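Local coordinates for protein diguanylate cyclase (Marinobacter aquaeolei VT8, PDB 3IGN) that probably catalyses, through this GGDEF domain, the magnesium-dependent condensation of two GTP molecules into the signalling dinucleotide 3',3'-c-di-GMP, with release of diphosphate, at residues Thr14-Arg19 with Val72-Ile77; Thr21-Val26 with Gly84-Glu89; Asp63-His68 with Ile126-Ser131. One frame throughout, in Å; residues are numbered along the deposited sequence.

Interaction 1: Thr14-Arg19 with Val72-Ile77; sequences TGLLNR and VTRNNI. With C2E (9,9'-[(2R,3R,3aS,5S,7aR,9R,10R,10aS,12S,14aR)-3,5,10,12-tetrahydroxy-5,12-dioxidooctahydro-2H,7H-difuro[3,2-d:3',2'-j][1,3,7,9,2,8]tetraoxadiphosphacyclododecine-2,9-diyl]bis(2-amino-1,9-dihydro-6H-purin-6-one)), chain C.
In this GGDEF domain the turn leading into strand 17-18 is tied to the C-terminal end of helix 59-74 by one arginine, Arg74, reaching the carbonyl of Thr14. The bond from Arg74 NH2 to Thr14 O is nearly straight, 170° at the hydrogen, with the oxygen at the guanidinium edge; its 2.5 Å is unusually short and the exact length doubtful. CG of Arg74 stands anti to the backbone nitrogen (chi1 175°) and the chain then bends at chi3, which brings NH2 round to the turn. Leu16 CD2 lies 3.6 Å from Arg74 NH2, over one face of the guanidinium. A side chain on Gly15 would run into that nitrogen. The turn has its own brace, an ST turn in which Leu16 N donates to Thr14 OG1 at 3.2 Å; the hydroxyl also bonds Asp11. On the helix side Arg74 NH1 forms a salt bridge with Asp71. Further along the chain, Asn76 ND2 returns to Val72 O, and Ile77 O comes within 3.4 Å of C5' of the bound c-di-GMP. Leu16 and Thr14 pack on Ala70 of helix 59-74, Thr73 reaches strands 82-85 and 90-96, and Val72 and Asn76 rest against helix 100-115.

Interaction 2: Thr21-Val26 with Gly84-Glu89; sequences TWENLV and GRYGGE
Helix 19-36 passes close over the end of strand 82-85, with Trp22 CA only 5.6 Å from Gly84 CA, just ahead of the turn that carries the GGEEF form of the GGDEF signature, residues 87-91. Such an approach depends on the glycine: a CB on Gly84 would point at the helix and collide with Trp22 CG. Instead the bare backbone lies under the indole. Gly84 CA makes a CH-pi contact with the five-membered ring of Trp22, 4.1 Å from its centroid and 27° off the normal, while Gly84 N sits over the same ring, 3.6 Å from Trp22 CD1. With CG anti to the backbone nitrogen (chi1 -174°), the indole extends from the helix onto the sheet, where NE1 is anchored by a hydrogen bond to Ser82 O. Leu42 and Met44 of strand 40-47 and Ile94 of strand 90-96 add apolar packing.

The six-membered end of the indole reaches Tyr86, where Trp22 CZ3 lies 4.2 Å from Tyr86 CD1, the two side chains crossing at about a right angle. Glu23, one residue further along the helix, extends its carboxylate to the edge of the phenol, OE2 lying 3.3 Å from Tyr86 CE1 with the two planes 28° apart. The same oxygen is in a salt bridge with Arg19, and OE1 is bonded to Tyr144, so the carboxylate is held at both ends. Arg85, at the end of the strand, reaches to the GGEEF turn and grips Gly88 O side-on with NE and NH2, the NH2 bond in the carbonyl plane on a lone pair. At the outer end of the Tyr86 ring a water completes the link between helix and turn, donating to Glu23 OE2 at 2.8 Å and lying 2.6 Å from Tyr86 OH.

Interaction 3: Asp63-His68 with Ile126-Ser131; sequences DEVIRH and IQYTVS
Val65 of helix 59-74 sets a methyl squarely on the ring of Tyr128, and so packs the helix against the segment that runs from the small two-stranded sheet into strand 130-136 of the GGDEF domain's central sheet. Val65 CG1 lies 3.5 Å from the centroid of the Tyr128 ring and 10° off the normal, a CH-pi contact over the middle of the face. The other methyl of Val65, CG2, meets Ile126 CD1 at 4.2 Å. One helical turn on, His68 brings CD2 to 3.3 Å from Tyr128 OH, so that imidazole and phenol meet edge to edge. Tyr128 has CG between its backbone nitrogen and carbonyl carbon (chi1 67°), a rotamer that turns the ring in toward the helix. In the next shell, Ile47, Ile114 and Val119 pack round the ring, and the hydroxyl is bonded to Thr69 OG1, which also binds Val65 O. Trimming Tyr128 to an alanine is likely to open a gap under Val65 CG1 and leave Thr69 OG1 without the phenol hydroxyl. A hydrogen bond between NE2 and Ser117 OG steadies His68. On another side of the helix, Arg67 clasps Glu64 side-on, NE and NH2 each 2.7 Å from the single oxygen OE2.

How the interactions relate
Taken together, the three contacts illustrate how one domain matches its chemistry to depth. Interaction 3 is the buried one, made almost wholly of apolar and ring packing; interactions 1 and 2 are partly buried and mix such packing with polar links, a charged side chain on a backbone carbonyl in the first, a water bridge in the second. Interactions 1 and 3 share helix 59-74 and touch where Thr14 CG2 meets Ile66 CG2. Interactions 1 and 2 join through neighbouring strands 17-18 and 82-85, Leu17 O lying 3.0 Å from Arg85 N. Interaction 1 alone includes residues of the c-di-GMP pocket, whereas interaction 3 lies away from the c-di-GMP sites.

Interaction 1: Thr14-Arg19 with Val72-Ile77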
loop_
_atom_site.group_PDB
_atom_site.type_symbol
_atom_site.label_atom_id
_atom_site.label_comp_id
_atom_site.label_asym_id
_atom_site.label_seq_id
_atom_site.Cartn_x
_atom_site.Cartn_y
_atom_site.Cartn_z
ATOM N N THR A 14 -9.074 -2.471 9.431
ATOM C CA THR A 14 -7.722 -2.999 9.285
ATOM C C THR A 14 -6.762 -2.771 10.449
ATOM O O THR A 14 -5.818 -3.536 10.629
ATOM C CB THR A 14 -7.061 -2.421 8.030
ATOM O OG1 THR A 14 -6.866 -1.012 8.204
ATOM C CG2 THR A 14 -7.939 -2.658 6.810
ATOM N N GLY A 15 -6.992 -1.726 11.233
ATOM C CA GLY A 15 -6.102 -1.444 12.347
ATOM C C GLY A 15 -4.926 -0.575 11.927
ATOM O O GLY A 15 -4.133 -0.132 12.762
ATOM N N LEU A 16 -4.813 -0.334 10.625
ATOM C CA LEU A 16 -3.737 0.491 10.083
ATOM C C LEU A 16 -4.076 1.955 10.316
ATOM O O LEU A 16 -5.177 2.278 10.764
ATOM C CB LEU A 16 -3.599 0.249 8.578
ATOM C CG LEU A 16 -3.381 -1.185 8.103
ATOM C CD1 LEU A 16 -3.382 -1.220 6.584
ATOM C CD2 LEU A 16 -2.069 -1.720 8.657
ATOM N N LEU A 17 -3.134 2.844 10.009
ATOM C CA LEU A 17 -3.379 4.269 10.160
ATOM C C LEU A 17 -4.476 4.644 9.172
ATOM O O LEU A 17 -4.608 4.004 8.131
ATOM C CB LEU A 17 -2.111 5.069 9.832
ATOM C CG LEU A 17 -0.995 5.041 10.876
ATOM C CD1 LEU A 17 0.253 5.690 10.312
ATOM C CD2 LEU A 17 -1.463 5.765 12.127
ATOM N N ASN A 18 -5.278 5.655 9.493
ATOM C CA ASN A 18 -6.318 6.069 8.562
ATOM C C ASN A 18 -5.699 7.062 7.585
ATOM O O ASN A 18 -4.592 7.553 7.809
ATOM C CB ASN A 18 -7.516 6.703 9.289
ATOM C CG ASN A 18 -7.115 7.821 10.225
ATOM O OD1 ASN A 18 -6.246 8.633 9.908
ATOM N ND2 ASN A 18 -7.770 7.885 11.383
ATOM N N ARG A 19 -6.404 7.343 6.497
ATOM C CA ARG A 19 -5.898 8.257 5.475
ATOM C C ARG A 19 -5.350 9.576 6.013
ATOM O O ARG A 19 -4.211 9.951 5.722
ATOM C CB ARG A 19 -6.991 8.547 4.449
ATOM C CG ARG A 19 -6.551 9.475 3.335
ATOM C CD ARG A 19 -7.672 9.697 2.340
ATOM N NE ARG A 19 -7.321 10.694 1.334
ATOM C CZ ARG A 19 -8.092 11.728 1.018
ATOM N NH1 ARG A 19 -9.254 11.898 1.634
ATOM N NH2 ARG A 19 -7.708 12.591 0.087
ATOM N N VAL A 72 -1.198 -9.086 6.223
ATOM C CA VAL A 72 0.005 -9.476 5.504
ATOM C C VAL A 72 0.985 -8.305 5.523
ATOM O O VAL A 72 2.186 -8.487 5.731
ATOM C CB VAL A 72 -0.308 -9.845 4.039
ATOM C CG1 VAL A 72 0.985 -10.007 3.258
ATOM C CG2 VAL A 72 -1.111 -11.146 3.992
ATOM N N THR A 73 0.455 -7.105 5.319
ATOM C CA THR A 73 1.273 -5.896 5.297
ATOM C C THR A 73 1.891 -5.645 6.669
ATOM O O THR A 73 3.106 -5.502 6.800
ATOM C CB THR A 73 0.425 -4.675 4.904
ATOM O OG1 THR A 73 -0.177 -4.908 3.624
ATOM C CG2 THR A 73 1.286 -3.414 4.842
ATOM N N ARG A 74 1.039 -5.598 7.688
ATOM C CA ARG A 74 1.480 -5.356 9.055
ATOM C C ARG A 74 2.552 -6.345 9.500
ATOM O O ARG A 74 3.521 -5.964 10.157
ATOM C CB ARG A 74 0.283 -5.422 10.011
ATOM C CG ARG A 74 0.652 -5.299 11.486
ATOM C CD ARG A 74 -0.561 -5.428 12.391
ATOM N NE ARG A 74 -1.513 -4.340 12.193
ATOM C CZ ARG A 74 -2.708 -4.480 11.632
ATOM N NH1 ARG A 74 -3.113 -5.671 11.208
ATOM N NH2 ARG A 74 -3.499 -3.426 11.494
ATOM N N ASN A 75 2.394 -7.609 9.125
ATOM C CA ASN A 75 3.347 -8.635 9.522
ATOM C C ASN A 75 4.543 -8.787 8.592
ATOM O O ASN A 75 5.409 -9.625 8.824
ATOM C CB ASN A 75 2.629 -9.979 9.667
ATOM C CG ASN A 75 1.545 -9.942 10.723
ATOM O OD1 ASN A 75 1.797 -9.569 11.867
ATOM N ND2 ASN A 75 0.332 -10.328 10.348
ATOM N N ASN A 76 4.602 -7.966 7.549
ATOM C CA ASN A 76 5.700 -8.040 6.593
ATOM C C ASN A 76 6.560 -6.783 6.494
ATOM O O ASN A 76 7.545 -6.772 5.759
ATOM C CB ASN A 76 5.157 -8.383 5.202
ATOM C CG ASN A 76 5.137 -9.872 4.935
ATOM O OD1 ASN A 76 6.148 -10.453 4.539
ATOM N ND2 ASN A 76 3.987 -10.501 5.157
ATOM N N ILE A 77 6.200 -5.728 7.216
ATOM C CA ILE A 77 6.980 -4.495 7.151
ATOM C C ILE A 77 7.644 -4.174 8.490
ATOM O O ILE A 77 7.243 -4.681 9.530
ATOM C CB ILE A 77 6.105 -3.287 6.737
ATOM C CG1 ILE A 77 5.097 -2.961 7.840
ATOM C CG2 ILE A 77 5.387 -3.588 5.429
ATOM C CD1 ILE A 77 4.226 -1.748 7.545
HETATM P P1 C2E C . 10.878 -5.092 12.798
HETATM O O2P C2E C . 11.963 -4.328 11.887
HETATM O O1P C2E C . 9.808 -4.176 13.211
HETATM O "O5'" C2E C . 10.213 -6.316 12.025
HETATM C "C5'" C2E C . 9.958 -6.322 10.675
HETATM C "C4'" C2E C . 9.255 -7.617 10.253
HETATM O "O4'" C2E C . 9.087 -7.485 8.840
HETATM C "C3'" C2E C . 10.147 -8.851 10.523
HETATM O "O3'" C2E C . 9.642 -9.881 11.381
HETATM C "C2'" C2E C . 10.559 -9.357 9.149
HETATM O "O2'" C2E C . 10.270 -10.742 8.945
HETATM C "C1'" C2E C . 9.931 -8.424 8.122
HETATM N N9 C2E C . 11.124 -7.755 7.576
HETATM C C8 C2E C . 11.599 -6.508 7.904
HETATM N N7 C2E C . 12.674 -6.235 7.265
HETATM C C5 C2E C . 12.981 -7.274 6.477
HETATM C C6 C2E C . 14.034 -7.536 5.569
HETATM O O6 C2E C . 14.910 -6.714 5.389
HETATM N N1 C2E C . 14.047 -8.737 4.909
HETATM C C2 C2E C . 13.054 -9.672 5.118
HETATM N N2 C2E C . 13.097 -10.864 4.440
HETATM N N3 C2E C . 12.059 -9.439 5.973
HETATM C C4 C2E C . 11.989 -8.266 6.656
HETATM P P11 C2E C . 10.843 -10.486 12.259
HETATM O O21 C2E C . 12.050 -11.049 11.356
HETATM O O11 C2E C . 10.346 -11.574 13.138
HETATM O O5A C2E C . 11.340 -9.261 13.119
HETATM C C5A C2E C . 12.460 -9.313 13.896
HETATM C C4A C2E C . 12.665 -8.001 14.621
HETATM O O4A C2E C . 13.949 -8.107 15.227
HETATM C C3A C2E C . 12.618 -6.761 13.701
HETATM O O3A C2E C . 11.641 -5.782 14.050
HETATM C C2A C2E C . 14.021 -6.225 13.719
HETATM O O2A C2E C . 14.040 -4.874 14.176
HETATM C C1A C2E C . 14.854 -7.147 14.599
HETATM N N91 C2E C . 15.717 -7.777 13.561
HETATM C C81 C2E C . 15.654 -9.066 13.076
HETATM N N71 C2E C . 16.554 -9.256 12.163
HETATM C C51 C2E C . 17.257 -8.126 11.989
HETATM C C61 C2E C . 18.338 -7.752 11.151
HETATM O O61 C2E C . 18.813 -8.553 10.363
HETATM N N11 C2E C . 18.828 -6.475 11.240
HETATM C C21 C2E C . 18.284 -5.573 12.128
HETATM N N21 C2E C . 18.798 -4.309 12.200
HETATM N N31 C2E C . 17.272 -5.914 12.918
HETATM C C41 C2E C . 16.744 -7.161 12.886
#

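Interaction 2: Thr21-Val26 with Gly84-Glu89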
loop_
_atom_site.group_PDB
_atom_site.type_symbol
_atom_site.label_atom_id
_atom_site.label_comp_id
_atom_site.label_asym_id
_atom_site.label_seq_id
_atom_site.Cartn_x
_atom_site.Cartn_y
_atom_site.Cartn_z
ATOM N N THR A 21 -4.296 10.557 9.001
ATOM C CA THR A 21 -3.079 10.425 9.789
ATOM C C THR A 21 -1.905 9.976 8.929
ATOM O O THR A 21 -0.797 10.498 9.055
ATOM C CB THR A 21 -3.252 9.408 10.925
ATOM O OG1 THR A 21 -4.405 9.751 11.700
ATOM C CG2 THR A 21 -2.027 9.415 11.828
ATOM N N TRP A 22 -2.144 9.002 8.060
ATOM C CA TRP A 22 -1.076 8.504 7.209
ATOM C C TRP A 22 -0.543 9.636 6.339
ATOM O O TRP A 22 0.668 9.787 6.214
ATOM C CB TRP A 22 -1.567 7.355 6.334
ATOM C CG TRP A 22 -0.483 6.702 5.530
ATOM C CD1 TRP A 22 0.505 5.872 5.991
ATOM C CD2 TRP A 22 -0.272 6.835 4.121
ATOM N NE1 TRP A 22 1.317 5.480 4.948
ATOM C CE2 TRP A 22 0.864 6.058 3.790
ATOM C CE3 TRP A 22 -0.932 7.536 3.102
ATOM C CZ2 TRP A 22 1.353 5.964 2.482
ATOM C CZ3 TRP A 22 -0.443 7.441 1.795
ATOM C CH2 TRP A 22 0.689 6.659 1.500
ATOM N N GLU A 23 -1.433 10.447 5.764
ATOM C CA GLU A 23 -0.995 11.558 4.922
ATOM C C GLU A 23 -0.162 12.565 5.708
ATOM O O GLU A 23 0.784 13.152 5.175
ATOM C CB GLU A 23 -2.192 12.269 4.275
ATOM C CG GLU A 23 -2.648 11.613 2.969
ATOM C CD GLU A 23 -3.692 12.427 2.218
ATOM O OE1 GLU A 23 -3.759 13.656 2.417
ATOM O OE2 GLU A 23 -4.438 11.831 1.412
ATOM N N ASN A 24 -0.513 12.782 6.971
ATOM C CA ASN A 24 0.252 13.711 7.792
ATOM C C ASN A 24 1.680 13.181 7.940
ATOM O O ASN A 24 2.637 13.959 7.973
ATOM C CB ASN A 24 -0.399 13.875 9.170
ATOM C CG ASN A 24 0.404 14.778 10.089
ATOM O OD1 ASN A 24 1.168 14.303 10.930
ATOM N ND2 ASN A 24 0.248 16.087 9.919
ATOM N N LEU A 25 1.814 11.856 8.023
ATOM C CA LEU A 25 3.126 11.206 8.144
ATOM C C LEU A 25 3.889 11.295 6.823
ATOM O O LEU A 25 5.113 11.478 6.808
ATOM C CB LEU A 25 2.959 9.742 8.561
ATOM C CG LEU A 25 3.171 9.397 10.046
ATOM C CD1 LEU A 25 2.622 10.488 10.931
ATOM C CD2 LEU A 25 2.529 8.057 10.360
ATOM N N VAL A 26 3.172 11.159 5.713
ATOM C CA VAL A 26 3.804 11.288 4.395
ATOM C C VAL A 26 4.370 12.700 4.268
ATOM O O VAL A 26 5.493 12.899 3.810
ATOM C CB VAL A 26 2.782 11.077 3.247
ATOM C CG1 VAL A 26 3.434 11.373 1.901
ATOM C CG2 VAL A 26 2.279 9.649 3.262
ATOM N N GLY A 84 -0.780 2.530 5.848
ATOM C CA GLY A 84 -2.064 3.151 6.093
ATOM C C GLY A 84 -3.093 2.672 5.096
ATOM O O GLY A 84 -2.749 2.196 4.014
ATOM N N ARG A 85 -4.364 2.757 5.469
ATOM C CA ARG A 85 -5.414 2.363 4.543
ATOM C C ARG A 85 -5.837 3.680 3.932
ATOM O O ARG A 85 -6.476 4.514 4.575
ATOM C CB ARG A 85 -6.600 1.722 5.252
ATOM C CG ARG A 85 -7.602 1.163 4.266
ATOM C CD ARG A 85 -8.941 0.950 4.924
ATOM N NE ARG A 85 -9.891 0.303 4.027
ATOM C CZ ARG A 85 -11.164 0.085 4.333
ATOM N NH1 ARG A 85 -11.634 0.469 5.513
ATOM N NH2 ARG A 85 -11.964 -0.527 3.469
ATOM N N TYR A 86 -5.467 3.869 2.677
ATOM C CA TYR A 86 -5.751 5.105 1.987
ATOM C C TYR A 86 -7.208 5.244 1.536
ATOM O O TYR A 86 -7.804 6.301 1.665
ATOM C CB TYR A 86 -4.799 5.208 0.806
ATOM C CG TYR A 86 -4.929 6.491 0.069
ATOM C CD1 TYR A 86 -4.448 7.683 0.604
ATOM C CD2 TYR A 86 -5.552 6.523 -1.163
ATOM C CE1 TYR A 86 -4.594 8.880 -0.092
ATOM C CE2 TYR A 86 -5.703 7.706 -1.859
ATOM C CZ TYR A 86 -5.223 8.876 -1.321
ATOM O OH TYR A 86 -5.375 10.040 -2.032
ATOM N N GLY A 87 -7.774 4.169 1.003
ATOM C CA GLY A 87 -9.155 4.207 0.558
ATOM C C GLY A 87 -9.804 2.864 0.776
ATOM O O GLY A 87 -9.383 2.099 1.629
ATOM N N GLY A 88 -10.851 2.584 0.013
ATOM C CA GLY A 88 -11.558 1.318 0.131
ATOM C C GLY A 88 -10.667 0.100 0.016
ATOM O O GLY A 88 -10.545 -0.661 0.964
ATOM N N GLU A 89 -10.064 -0.118 -1.140
ATOM C CA GLU A 89 -9.176 -1.262 -1.275
ATOM C C GLU A 89 -7.757 -0.804 -1.579
ATOM O O GLU A 89 -6.943 -1.580 -2.068
ATOM C CB GLU A 89 -9.652 -2.202 -2.375
ATOM C CG GLU A 89 -9.288 -1.778 -3.784
ATOM C CD GLU A 89 -10.352 -0.970 -4.445
ATOM O OE1 GLU A 89 -11.135 -0.318 -3.735
ATOM O OE2 GLU A 89 -10.405 -0.970 -5.687
HETATM O O HOH W 1 -4.924 12.438 -1.248
#

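Interaction 3: Asp63-His68 with Ile126-Ser131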
loop_
_atom_site.group_PDB
_atom_site.type_symbol
_atom_site.label_atom_id
_atom_site.label_comp_id
_atom_site.label_asym_id
_atom_site.label_seq_id
_atom_site.Cartn_x
_atom_site.Cartn_y
_atom_site.Cartn_z
ATOM N N ASP A 63 -14.398 -7.794 2.878
ATOM C CA ASP A 63 -13.794 -7.247 4.086
ATOM C C ASP A 63 -12.690 -8.170 4.584
ATOM O O ASP A 63 -11.644 -7.710 5.040
ATOM C CB ASP A 63 -14.851 -7.062 5.173
ATOM C CG ASP A 63 -15.768 -5.896 4.892
ATOM O OD1 ASP A 63 -15.683 -5.334 3.780
ATOM O OD2 ASP A 63 -16.576 -5.545 5.777
ATOM N N GLU A 64 -12.923 -9.474 4.499
ATOM C CA GLU A 64 -11.922 -10.436 4.933
ATOM C C GLU A 64 -10.680 -10.318 4.068
ATOM O O GLU A 64 -9.561 -10.479 4.549
ATOM C CB GLU A 64 -12.472 -11.865 4.871
ATOM C CG GLU A 64 -13.167 -12.276 6.148
ATOM C CD GLU A 64 -12.259 -12.129 7.352
ATOM O OE1 GLU A 64 -11.313 -12.936 7.487
ATOM O OE2 GLU A 64 -12.481 -11.197 8.156
ATOM N N VAL A 65 -10.880 -10.032 2.787
ATOM C CA VAL A 65 -9.761 -9.879 1.867
ATOM C C VAL A 65 -8.977 -8.628 2.258
ATOM O O VAL A 65 -7.749 -8.628 2.235
ATOM C CB VAL A 65 -10.253 -9.760 0.407
ATOM C CG1 VAL A 65 -9.083 -9.468 -0.519
ATOM C CG2 VAL A 65 -10.928 -11.056 -0.014
ATOM N N ILE A 66 -9.693 -7.570 2.628
ATOM C CA ILE A 66 -9.054 -6.329 3.041
ATOM C C ILE A 66 -8.287 -6.546 4.338
ATOM O O ILE A 66 -7.135 -6.135 4.462
ATOM C CB ILE A 66 -10.090 -5.202 3.259
ATOM C CG1 ILE A 66 -10.593 -4.693 1.909
ATOM C CG2 ILE A 66 -9.469 -4.066 4.047
ATOM C CD1 ILE A 66 -11.771 -3.744 2.010
ATOM N N ARG A 67 -8.925 -7.197 5.305
ATOM C CA ARG A 67 -8.277 -7.449 6.585
ATOM C C ARG A 67 -7.042 -8.323 6.428
ATOM O O ARG A 67 -6.026 -8.094 7.084
ATOM C CB ARG A 67 -9.250 -8.106 7.567
ATOM C CG ARG A 67 -10.066 -7.116 8.373
ATOM C CD ARG A 67 -10.869 -7.814 9.463
ATOM N NE ARG A 67 -11.949 -8.623 8.911
ATOM C CZ ARG A 67 -13.238 -8.392 9.133
ATOM N NH1 ARG A 67 -13.610 -7.376 9.901
ATOM N NH2 ARG A 67 -14.157 -9.170 8.581
ATOM N N HIS A 68 -7.125 -9.326 5.562
ATOM C CA HIS A 68 -5.985 -10.207 5.348
ATOM C C HIS A 68 -4.839 -9.431 4.712
ATOM O O HIS A 68 -3.677 -9.629 5.063
ATOM C CB HIS A 68 -6.363 -11.379 4.444
ATOM C CG HIS A 68 -5.244 -12.351 4.231
ATOM N ND1 HIS A 68 -4.705 -13.099 5.257
ATOM C CD2 HIS A 68 -4.545 -12.679 3.118
ATOM C CE1 HIS A 68 -3.721 -13.844 4.785
ATOM N NE2 HIS A 68 -3.603 -13.609 3.489
ATOM N N ILE A 126 -11.050 -18.007 -1.300
ATOM C CA ILE A 126 -10.553 -17.018 -2.248
ATOM C C ILE A 126 -9.050 -16.845 -2.406
ATOM O O ILE A 126 -8.287 -16.924 -1.446
ATOM C CB ILE A 126 -11.087 -15.622 -1.877
ATOM C CG1 ILE A 126 -12.589 -15.682 -1.618
ATOM C CG2 ILE A 126 -10.754 -14.631 -2.981
ATOM C CD1 ILE A 126 -13.175 -14.378 -1.134
ATOM N N GLN A 127 -8.641 -16.589 -3.643
ATOM C CA GLN A 127 -7.250 -16.309 -3.962
ATOM C C GLN A 127 -7.313 -15.009 -4.744
ATOM O O GLN A 127 -8.196 -14.825 -5.581
ATOM C CB GLN A 127 -6.629 -17.434 -4.788
ATOM C CG GLN A 127 -6.294 -18.638 -3.928
ATOM C CD GLN A 127 -5.913 -19.861 -4.732
ATOM O OE1 GLN A 127 -6.435 -20.952 -4.497
ATOM N NE2 GLN A 127 -4.995 -19.692 -5.679
ATOM N N TYR A 128 -6.396 -14.098 -4.447
ATOM C CA TYR A 128 -6.384 -12.801 -5.103
ATOM C C TYR A 128 -4.964 -12.266 -5.184
ATOM O O TYR A 128 -4.025 -12.895 -4.708
ATOM C CB TYR A 128 -7.255 -11.817 -4.314
ATOM C CG TYR A 128 -6.704 -11.466 -2.942
ATOM C CD1 TYR A 128 -6.697 -12.399 -1.902
ATOM C CD2 TYR A 128 -6.175 -10.200 -2.691
ATOM C CE1 TYR A 128 -6.173 -12.072 -0.642
ATOM C CE2 TYR A 128 -5.654 -9.866 -1.447
ATOM C CZ TYR A 128 -5.653 -10.800 -0.427
ATOM O OH TYR A 128 -5.119 -10.462 0.797
ATOM N N THR A 129 -4.814 -11.095 -5.788
ATOM C CA THR A 129 -3.507 -10.476 -5.917
ATOM C C THR A 129 -3.599 -8.975 -5.720
ATOM O O THR A 129 -4.690 -8.415 -5.594
ATOM C CB THR A 129 -2.890 -10.736 -7.305
ATOM O OG1 THR A 129 -3.769 -10.239 -8.323
ATOM C CG2 THR A 129 -2.652 -12.223 -7.517
ATOM N N VAL A 130 -2.439 -8.328 -5.691
ATOM C CA VAL A 130 -2.377 -6.882 -5.534
ATOM C C VAL A 130 -1.460 -6.303 -6.596
ATOM O O VAL A 130 -0.552 -6.975 -7.092
ATOM C CB VAL A 130 -1.804 -6.455 -4.154
ATOM C CG1 VAL A 130 -2.840 -6.670 -3.048
ATOM C CG2 VAL A 130 -0.542 -7.241 -3.864
ATOM N N SER A 131 -1.719 -5.053 -6.948
ATOM C CA SER A 131 -0.895 -4.328 -7.908
ATOM C C SER A 131 -0.218 -3.288 -7.021
ATOM O O SER A 131 -0.859 -2.730 -6.143
ATOM C CB SER A 131 -1.765 -3.646 -8.973
ATOM O OG SER A 131 -2.256 -4.600 -9.910
#